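Local coordinates for histidine kinase (Pseudomonas aeruginosa, PDB 7C1I), which probably relays phosphoryl groups between the receiver domain of a sensor histidine kinase and a downstream partner, as a histidine-containing phosphotransfer (HPt) protein, at residues A[4-14]-A[63-71]; A[52-63]-A[72-83]. One frame throughout, in Å; residues are numbered along the deposited sequence.

Interaction 1. Residues A[4-14]-A[63-71]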
loop_
_atom_site.group_PDB
_atom_site.type_symbol
_atom_site.label_atom_id
_atom_site.label_comp_id
_atom_site.label_asym_id
_atom_site.label_seq_id
_atom_site.Cartn_x
_atom_site.Cartn_y
_atom_site.Cartn_z
ATOM N N PRO A 4 -12.475 2.602 17.721
ATOM C CA PRO A 4 -11.759 3.767 18.243
ATOM C C PRO A 4 -11.466 4.872 17.218
ATOM O O PRO A 4 -10.882 5.890 17.548
ATOM C CB PRO A 4 -10.412 3.172 18.672
ATOM C CG PRO A 4 -10.138 2.124 17.622
ATOM C CD PRO A 4 -11.515 1.523 17.426
ATOM N N HIS A 5 -11.939 4.736 15.976
ATOM C CA HIS A 5 -11.608 5.605 14.814
ATOM C C HIS A 5 -12.312 6.959 14.955
ATOM O O HIS A 5 -11.793 8.010 14.532
ATOM C CB HIS A 5 -12.046 4.915 13.515
ATOM C CG HIS A 5 -11.408 3.574 13.371
ATOM N ND1 HIS A 5 -10.057 3.373 13.183
ATOM C CD2 HIS A 5 -11.968 2.351 13.492
ATOM C CE1 HIS A 5 -9.765 2.092 13.297
ATOM N NE2 HIS A 5 -10.936 1.454 13.447
ATOM N N LEU A 6 -13.552 6.932 15.455
ATOM C CA LEU A 6 -14.338 8.186 15.607
ATOM C C LEU A 6 -14.778 8.285 17.072
ATOM O O LEU A 6 -15.155 7.256 17.668
ATOM C CB LEU A 6 -15.556 8.099 14.682
ATOM C CG LEU A 6 -15.270 8.219 13.186
ATOM C CD1 LEU A 6 -16.567 8.065 12.407
ATOM C CD2 LEU A 6 -14.638 9.581 12.947
ATOM N N ASP A 7 -14.634 9.471 17.671
ATOM C CA ASP A 7 -15.101 9.694 19.066
ATOM C C ASP A 7 -16.540 10.200 18.916
ATOM O O ASP A 7 -16.777 11.307 18.394
ATOM C CB ASP A 7 -14.265 10.710 19.849
ATOM C CG ASP A 7 -14.713 10.837 21.295
ATOM O OD1 ASP A 7 -15.928 10.712 21.547
ATOM O OD2 ASP A 7 -13.876 11.247 22.122
ATOM N N ASP A 8 -17.519 9.301 19.056
ATOM C CA ASP A 8 -18.912 9.518 18.581
ATOM C C ASP A 8 -19.569 10.721 19.267
ATOM O O ASP A 8 -20.523 11.315 18.723
ATOM C CB ASP A 8 -19.919 8.414 18.914
ATOM C CG ASP A 8 -21.322 8.878 18.564
ATOM O OD1 ASP A 8 -21.546 9.341 17.429
ATOM O OD2 ASP A 8 -22.147 8.897 19.500
ATOM N N ARG A 9 -19.055 10.991 20.472
ATOM C CA ARG A 9 -19.638 12.104 21.269
ATOM C C ARG A 9 -19.098 13.429 20.721
ATOM O O ARG A 9 -19.947 14.344 20.722
ATOM C CB ARG A 9 -19.380 11.928 22.769
ATOM C CG ARG A 9 -17.992 11.467 23.186
ATOM C CD ARG A 9 -17.980 10.061 23.757
ATOM N NE ARG A 9 -16.655 9.461 23.836
ATOM C CZ ARG A 9 -15.994 9.181 24.954
ATOM N NH1 ARG A 9 -14.791 8.634 24.889
ATOM N NH2 ARG A 9 -16.519 9.436 26.139
ATOM N N VAL A 10 -17.818 13.575 20.363
ATOM C CA VAL A 10 -17.398 14.802 19.620
ATOM C C VAL A 10 -18.428 14.964 18.498
ATOM O O VAL A 10 -18.966 16.042 18.173
ATOM C CB VAL A 10 -15.971 14.806 19.039
ATOM C CG1 VAL A 10 -15.609 15.892 18.038
ATOM C CG2 VAL A 10 -14.990 14.631 20.186
ATOM N N LEU A 11 -18.722 13.903 17.740
ATOM C CA LEU A 11 -19.629 14.048 16.570
ATOM C C LEU A 11 -21.077 14.233 17.044
ATOM O O LEU A 11 -21.749 14.902 16.236
ATOM C CB LEU A 11 -19.515 12.826 15.652
ATOM C CG LEU A 11 -18.207 12.867 14.862
ATOM C CD1 LEU A 11 -17.993 11.494 14.243
ATOM C CD2 LEU A 11 -18.234 13.936 13.781
ATOM N N ALA A 12 -21.441 13.638 18.185
ATOM C CA ALA A 12 -22.846 13.754 18.644
ATOM C C ALA A 12 -23.066 15.231 18.990
ATOM O O ALA A 12 -24.100 15.796 18.581
ATOM C CB ALA A 12 -23.117 12.910 19.864
ATOM N N SER A 13 -22.120 15.839 19.712
ATOM C CA SER A 13 -22.223 17.297 19.986
ATOM C C SER A 13 -22.256 18.154 18.716
ATOM O O SER A 13 -23.025 19.112 18.499
ATOM C CB SER A 13 -21.020 17.629 20.832
ATOM O OG SER A 13 -21.089 19.008 21.163
ATOM N N LEU A 14 -21.396 17.872 17.730
ATOM C CA LEU A 14 -21.331 18.637 16.456
ATOM C C LEU A 14 -22.655 18.536 15.689
ATOM O O LEU A 14 -23.128 19.543 15.130
ATOM C CB LEU A 14 -20.214 18.050 15.588
ATOM C CG LEU A 14 -19.866 18.862 14.342
ATOM C CD1 LEU A 14 -19.353 20.248 14.704
ATOM C CD2 LEU A 14 -18.791 18.095 13.587
ATOM N N SER A 63 -8.933 16.941 11.718
ATOM C CA SER A 63 -9.250 15.564 12.182
ATOM C C SER A 63 -9.898 15.649 13.568
ATOM O O SER A 63 -10.935 15.005 13.837
ATOM C CB SER A 63 -8.043 14.658 12.150
ATOM O OG SER A 63 -7.690 14.565 10.779
ATOM N N SER A 64 -9.268 16.457 14.425
ATOM C CA SER A 64 -9.724 16.566 15.836
ATOM C C SER A 64 -11.149 17.134 15.868
ATOM O O SER A 64 -11.937 16.527 16.623
ATOM C CB SER A 64 -8.777 17.521 16.519
ATOM O OG SER A 64 -9.301 17.755 17.818
ATOM N N ASN A 65 -11.445 18.082 14.973
ATOM C CA ASN A 65 -12.717 18.857 14.934
ATOM C C ASN A 65 -13.829 17.873 14.556
ATOM O O ASN A 65 -15.017 18.059 14.892
ATOM C CB ASN A 65 -12.733 19.999 13.916
ATOM C CG ASN A 65 -11.822 21.189 14.136
ATOM O OD1 ASN A 65 -11.419 21.278 15.294
ATOM N ND2 ASN A 65 -11.651 22.023 13.123
ATOM N N MET A 66 -13.516 16.886 13.711
ATOM C CA MET A 66 -14.498 15.865 13.257
ATOM C C MET A 66 -14.392 14.538 14.017
ATOM O O MET A 66 -14.988 13.559 13.520
ATOM C CB MET A 66 -14.347 15.658 11.748
ATOM C CG MET A 66 -14.655 16.805 10.806
ATOM S SD MET A 66 -16.308 17.495 11.089
ATOM C CE MET A 66 -17.255 16.165 10.352
ATOM N N GLY A 67 -13.738 14.391 15.174
ATOM C CA GLY A 67 -13.699 13.225 16.075
ATOM C C GLY A 67 -12.913 12.080 15.458
ATOM O O GLY A 67 -12.912 11.041 16.147
ATOM N N ALA A 68 -12.051 12.463 14.511
ATOM C CA ALA A 68 -11.187 11.424 13.901
ATOM C C ALA A 68 -9.898 11.360 14.727
ATOM O O ALA A 68 -8.857 11.878 14.273
ATOM C CB ALA A 68 -10.960 11.619 12.423
ATOM N N VAL A 69 -9.877 10.867 15.970
ATOM C CA VAL A 69 -8.815 11.062 17.002
ATOM C C VAL A 69 -7.586 10.182 16.743
ATOM O O VAL A 69 -6.429 10.469 17.115
ATOM C CB VAL A 69 -9.382 10.900 18.425
ATOM C CG1 VAL A 69 -10.435 11.967 18.685
ATOM C CG2 VAL A 69 -9.999 9.527 18.643
ATOM N N LEU A 70 -7.761 9.053 16.048
ATOM C CA LEU A 70 -6.558 8.223 15.765
ATOM C C LEU A 70 -5.826 8.917 14.612
ATOM O O LEU A 70 -4.584 9.016 14.635
ATOM C CB LEU A 70 -6.890 6.771 15.408
ATOM C CG LEU A 70 -7.561 6.004 16.545
ATOM C CD1 LEU A 70 -7.600 4.536 16.146
ATOM C CD2 LEU A 70 -6.803 6.113 17.859
ATOM N N LEU A 71 -6.559 9.400 13.604
ATOM C CA LEU A 71 -6.002 10.154 12.450
ATOM C C LEU A 71 -5.272 11.378 13.011
ATOM O O LEU A 71 -4.139 11.655 12.579
ATOM C CB LEU A 71 -7.140 10.454 11.470
ATOM C CG LEU A 71 -6.707 11.250 10.241
ATOM C CD1 LEU A 71 -5.599 10.567 9.449
ATOM C CD2 LEU A 71 -7.925 11.458 9.358
HETATM O O HOH W 1 -9.355 8.353 13.373
#
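Asp-7 and Gly-67 make the direct hydrogen bond of this contact: Asp-7 N donates to Gly-67 O at 2.8 Å, with an N-H...O angle of 156°. Leu-6 CA brings its C-H to the same oxygen, at 3.2 Å, and the CA of Ala-68 makes a longer C-H...O contact with His-5 O. A bridging water extends this polar seam, donating to His-5 O at 2.7 Å and accepting from the amide of Leu-71 in the first turn of helix 69-83.

Apolar packing flanks the backbone bond. On the N-terminal side, Leu-70 lays CG over Pro-4 O and sets CD1 against the proline ring, 3.8 Å from Pro-4 CG; the same methyl nears the His-5 ring, whose ND1 is hydrogen-bonded to Glu-100 of helix 90-112. Toward helix 8-18, Val-10 places CG1 beside Gly-67 N, at 3.7 Å, where it is carried by a chi1 of 167° that sets this methyl opposite the backbone N. Leu-11 CD2 comes up to Met-66 O at 3.3 Å. Farther on, Leu-14 crosses Met-66 at about a right angle, its CD2 3.6 Å from Met-66 SD; the methionine, bent at chi2 and chi3, also packs on Leu-26 and Phe-29 of helix 22-45.

Asp-7 is the N-cap of helix 8-18, its OD1 weakly bonded to Arg-9 N. Gly-67, at positive phi and with its CA packed directly against Val-10, is the C' residue of a Schellman motif, closed by Ala-68 N to Ser-63 O at 2.9 Å, that ends helix 49-65 before Ala-68, at the N-cap position, starts helix 69-83. The arrangement thus docks the N-terminal segment on a Schellman-terminated interhelical turn of an HPt helical bundle.

Interaction 2. Residues A[52-63]-A[72-83]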
loop_
_atom_site.group_PDB
_atom_site.type_symbol
_atom_site.label_atom_id
_atom_site.label_comp_id
_atom_site.label_asym_id
_atom_site.label_seq_id
_atom_site.Cartn_x
_atom_site.Cartn_y
_atom_site.Cartn_z
ATOM N N LEU A 52 5.665 19.610 5.431
ATOM C CA LEU A 52 5.155 18.412 6.150
ATOM C C LEU A 52 4.600 18.865 7.505
ATOM O O LEU A 52 3.470 18.510 7.893
ATOM C CB LEU A 52 6.191 17.301 6.346
ATOM C CG LEU A 52 6.538 16.585 5.041
ATOM C CD1 LEU A 52 7.798 15.765 5.270
ATOM C CD2 LEU A 52 5.409 15.659 4.613
ATOM N N ARG A 53 5.356 19.689 8.236
ATOM C CA ARG A 53 4.998 20.078 9.626
ATOM C C ARG A 53 3.718 20.922 9.617
ATOM O O ARG A 53 2.797 20.590 10.388
ATOM C CB ARG A 53 6.121 20.971 10.164
ATOM C CG ARG A 53 5.881 21.510 11.567
ATOM C CD ARG A 53 6.402 22.871 11.994
ATOM N NE ARG A 53 6.363 23.960 11.028
ATOM C CZ ARG A 53 5.347 24.741 10.679
ATOM N NH1 ARG A 53 4.165 24.681 11.269
ATOM N NH2 ARG A 53 5.464 25.592 9.674
ATOM N N HIS A 54 3.603 21.857 8.670
ATOM C CA HIS A 54 2.484 22.837 8.620
ATOM C C HIS A 54 1.209 22.128 8.150
ATOM O O HIS A 54 0.190 22.220 8.866
ATOM C CB HIS A 54 2.805 24.009 7.682
ATOM C CG HIS A 54 1.666 24.964 7.552
ATOM N ND1 HIS A 54 1.502 26.027 8.418
ATOM C CD2 HIS A 54 0.673 25.067 6.644
ATOM C CE1 HIS A 54 0.433 26.719 8.078
ATOM N NE2 HIS A 54 -0.098 26.145 6.989
ATOM N N THR A 55 1.340 21.245 7.154
ATOM C CA THR A 55 0.129 20.552 6.640
ATOM C C THR A 55 -0.310 19.556 7.718
ATOM O O THR A 55 -1.517 19.322 7.950
ATOM C CB THR A 55 0.414 19.845 5.308
ATOM O OG1 THR A 55 0.786 20.869 4.387
ATOM C CG2 THR A 55 -0.802 19.090 4.815
ATOM N N ALA A 56 0.607 18.818 8.351
ATOM C CA ALA A 56 0.347 17.865 9.454
ATOM C C ALA A 56 -0.389 18.538 10.618
ATOM O O ALA A 56 -1.441 18.042 11.066
ATOM C CB ALA A 56 1.531 17.093 9.979
ATOM N N HIS A 57 0.073 19.739 10.977
ATOM C CA HIS A 57 -0.615 20.510 12.047
ATOM C C HIS A 57 -2.040 20.850 11.593
ATOM O O HIS A 57 -2.914 20.701 12.470
ATOM C CB HIS A 57 0.190 21.785 12.334
ATOM C CG HIS A 57 -0.498 22.638 13.348
ATOM N ND1 HIS A 57 -1.293 23.660 12.873
ATOM C CD2 HIS A 57 -0.480 22.637 14.697
ATOM C CE1 HIS A 57 -1.742 24.274 13.950
ATOM N NE2 HIS A 57 -1.394 23.594 15.051
ATOM N N SER A 58 -2.254 21.291 10.350
ATOM C CA SER A 58 -3.650 21.637 9.969
ATOM C C SER A 58 -4.501 20.368 10.089
ATOM O O SER A 58 -5.632 20.410 10.616
ATOM C CB SER A 58 -3.720 22.277 8.609
ATOM O OG SER A 58 -2.919 23.450 8.598
ATOM N N PHE A 59 -3.960 19.344 9.419
ATOM C CA PHE A 59 -4.760 18.093 9.339
ATOM C C PHE A 59 -5.129 17.578 10.734
ATOM O O PHE A 59 -6.215 16.985 10.911
ATOM C CB PHE A 59 -3.996 16.999 8.589
ATOM C CG PHE A 59 -4.754 15.846 7.984
ATOM C CD1 PHE A 59 -6.137 15.778 7.981
ATOM C CD2 PHE A 59 -4.006 14.892 7.314
ATOM C CE1 PHE A 59 -6.727 14.682 7.371
ATOM C CE2 PHE A 59 -4.610 13.805 6.702
ATOM C CZ PHE A 59 -5.984 13.733 6.708
ATOM N N LYS A 60 -4.264 17.743 11.740
ATOM C CA LYS A 60 -4.458 17.328 13.154
ATOM C C LYS A 60 -5.699 18.085 13.643
ATOM O O LYS A 60 -6.567 17.381 14.196
ATOM C CB LYS A 60 -3.200 17.657 13.966
ATOM C CG LYS A 60 -3.301 17.326 15.448
ATOM C CD LYS A 60 -2.114 17.778 16.274
ATOM C CE LYS A 60 -2.068 19.290 16.346
ATOM N NZ LYS A 60 -0.929 19.772 17.163
ATOM N N GLY A 61 -5.671 19.397 13.394
ATOM C CA GLY A 61 -6.868 20.150 13.823
ATOM C C GLY A 61 -8.149 19.693 13.146
ATOM O O GLY A 61 -9.193 19.562 13.818
ATOM N N GLY A 62 -8.158 19.625 11.812
ATOM C CA GLY A 62 -9.384 19.268 11.073
ATOM C C GLY A 62 -9.850 17.894 11.521
ATOM O O GLY A 62 -11.053 17.654 11.764
ATOM N N SER A 63 -8.933 16.941 11.718
ATOM C CA SER A 63 -9.250 15.564 12.182
ATOM C C SER A 63 -9.898 15.649 13.568
ATOM O O SER A 63 -10.935 15.005 13.837
ATOM C CB SER A 63 -8.043 14.658 12.150
ATOM O OG SER A 63 -7.690 14.565 10.779
ATOM N N ALA A 72 -5.924 12.067 13.954
ATOM C CA ALA A 72 -5.277 13.294 14.478
ATOM C C ALA A 72 -3.974 12.932 15.201
ATOM O O ALA A 72 -3.022 13.728 15.061
ATOM C CB ALA A 72 -6.258 13.944 15.423
ATOM N N GLY A 73 -3.892 11.753 15.826
ATOM C CA GLY A 73 -2.702 11.260 16.547
ATOM C C GLY A 73 -1.547 11.058 15.581
ATOM O O GLY A 73 -0.410 11.528 15.782
ATOM N N TYR A 74 -1.846 10.486 14.411
ATOM C CA TYR A 74 -0.759 10.279 13.418
ATOM C C TYR A 74 -0.318 11.657 12.914
ATOM O O TYR A 74 0.867 11.884 12.604
ATOM C CB TYR A 74 -1.220 9.469 12.203
ATOM C CG TYR A 74 -1.655 8.080 12.595
ATOM C CD1 TYR A 74 -0.804 7.226 13.278
ATOM C CD2 TYR A 74 -2.827 7.533 12.100
ATOM C CE1 TYR A 74 -1.248 5.994 13.728
ATOM C CE2 TYR A 74 -3.225 6.250 12.435
ATOM C CZ TYR A 74 -2.404 5.444 13.204
ATOM O OH TYR A 74 -2.789 4.197 13.605
ATOM N N CYS A 75 -1.272 12.556 12.653
ATOM C CA CYS A 75 -0.902 13.913 12.168
ATOM C C CYS A 75 0.019 14.555 13.211
ATOM O O CYS A 75 0.985 15.228 12.800
ATOM C CB CYS A 75 -2.146 14.785 12.051
ATOM S SG CYS A 75 -3.238 14.293 10.690
ATOM N N LYS A 76 -0.289 14.407 14.503
ATOM C CA LYS A 76 0.554 15.015 15.568
ATOM C C LYS A 76 1.976 14.443 15.541
ATOM O O LYS A 76 2.971 15.193 15.613
ATOM C CB LYS A 76 -0.135 14.745 16.910
ATOM C CG LYS A 76 0.643 15.251 18.118
ATOM C CD LYS A 76 -0.064 14.872 19.402
ATOM C CE LYS A 76 0.608 15.335 20.679
ATOM N NZ LYS A 76 1.619 14.353 21.135
ATOM N N GLU A 77 2.058 13.129 15.311
ATOM C CA GLU A 77 3.405 12.502 15.242
ATOM C C GLU A 77 4.215 13.058 14.067
ATOM O O GLU A 77 5.429 13.325 14.178
ATOM C CB GLU A 77 3.255 10.988 15.079
ATOM C CG GLU A 77 2.761 10.247 16.309
ATOM C CD GLU A 77 2.840 8.756 16.035
ATOM O OE1 GLU A 77 1.814 8.173 15.631
ATOM O OE2 GLU A 77 3.898 8.175 16.358
ATOM N N LEU A 78 3.554 13.265 12.925
ATOM C CA LEU A 78 4.219 13.833 11.723
ATOM C C LEU A 78 4.655 15.265 12.048
ATOM O O LEU A 78 5.739 15.706 11.618
ATOM C CB LEU A 78 3.342 13.694 10.474
ATOM C CG LEU A 78 4.005 14.241 9.212
ATOM C CD1 LEU A 78 5.326 13.522 8.982
ATOM C CD2 LEU A 78 3.017 14.006 8.079
ATOM N N GLU A 79 3.737 16.074 12.587
ATOM C CA GLU A 79 4.043 17.503 12.866
ATOM C C GLU A 79 5.294 17.581 13.748
ATOM O O GLU A 79 6.231 18.326 13.399
ATOM C CB GLU A 79 2.860 18.066 13.655
ATOM C CG GLU A 79 3.126 19.529 13.960
ATOM C CD GLU A 79 2.126 20.055 14.977
ATOM O OE1 GLU A 79 2.329 21.238 15.314
ATOM O OE2 GLU A 79 1.206 19.333 15.408
ATOM N N GLU A 80 5.319 16.759 14.801
ATOM C CA GLU A 80 6.390 16.852 15.830
ATOM C C GLU A 80 7.693 16.342 15.204
ATOM O O GLU A 80 8.749 16.943 15.481
ATOM C CB GLU A 80 6.031 16.028 17.066
ATOM C CG GLU A 80 4.903 16.710 17.820
ATOM C CD GLU A 80 4.464 15.978 19.077
ATOM O OE1 GLU A 80 4.937 14.861 19.365
ATOM O OE2 GLU A 80 3.602 16.560 19.765
ATOM N N SER A 81 7.648 15.210 14.495
ATOM C CA SER A 81 8.926 14.700 13.928
ATOM C C SER A 81 9.435 15.662 12.848
ATOM O O SER A 81 10.637 15.997 12.806
ATOM C CB SER A 81 8.773 13.270 13.480
ATOM O OG SER A 81 7.715 13.134 12.544
ATOM N N ALA A 82 8.593 16.199 11.959
ATOM C CA ALA A 82 8.960 17.145 10.880
ATOM C C ALA A 82 9.573 18.390 11.532
ATOM O O ALA A 82 10.525 18.975 10.976
ATOM C CB ALA A 82 7.865 17.481 9.896
ATOM N N ARG A 83 9.071 18.761 12.714
ATOM C CA ARG A 83 9.617 20.037 13.251
ATOM C C ARG A 83 11.082 19.810 13.640
ATOM O O ARG A 83 11.896 20.752 13.556
ATOM C CB ARG A 83 8.726 20.557 14.383
ATOM C CG ARG A 83 9.160 21.924 14.893
ATOM C CD ARG A 83 8.261 22.392 16.021
ATOM N NE ARG A 83 7.949 21.361 16.999
ATOM C CZ ARG A 83 6.721 21.041 17.391
ATOM N NH1 ARG A 83 5.661 21.649 16.884
ATOM N NH2 ARG A 83 6.592 20.074 18.281
HETATM O O HOH W 2 3.421 23.515 13.581
#
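Antiparallel helix packing joins helix 49-65 to helix 69-83, two neighbours in the HPt bundle; the axes of the paired segments approach to 7.8 Å at 155°. Small side chains permit this closeness: Ala-56 CB lies 3.4 Å from Cys-75 O and against Leu-78, and Ala-82 CB meets the CB atoms of Leu-52 and Arg-53. On the bundle side, Cys-75 SG approaches the Phe-59 ring obliquely, 4.0 Å from its centroid, and both residues also touch Met-97 of helix 90-112.

Toward the outer edge the long side chains interlock. Lys-60 fits among Ala-72, Cys-75, Lys-76 and Glu-79, and a bend at chi3 (68°) turns its NZ to the syn lone pair of Glu-79 OE2, a salt bridge of 2.8 Å. Glu-79 runs extended alongside His-57, OE1 at the ring edge and 3.2 Å from CD2, with the carboxylate turned 73° from the ring. A water held by Arg-53 NH1 at 2.7 Å donates to that same OE1, and Arg-83, one turn on in the same helix as Glu-79, makes a long salt bridge to it. This reciprocal knobs-into-holes packing of Lys-60 and Glu-79 lies beside His-57, probably the phospho-accepting histidine of the HPt signature, here His-Ser-Phe-Lys-Gly.

How the interactions relate
Both interactions use helices 49-65 and 69-83, with centres about 16 Å apart; interaction 1 adds the N-terminal segment and helix 8-18. Interaction 2 runs along the hairpin and holds His-57, the probable phospho-accepting residue, whereas interaction 1 is built on the turn at the C-terminal end of the same helix 49-65. Ser-63 belongs to both: its carbonyl oxygen accepts in the turn, while its OG donates to Phe-59 O and its CB meets Ala-72. Packing continues from one to the other through Leu-71 CD2 and Phe-59 CE1, 4.0 Å apart, and through Ser-64 N and Ala-72 CB, also 4.0 Å. Helices 22-45 and 90-112 back both contacts, making them parts of one HPt bundle.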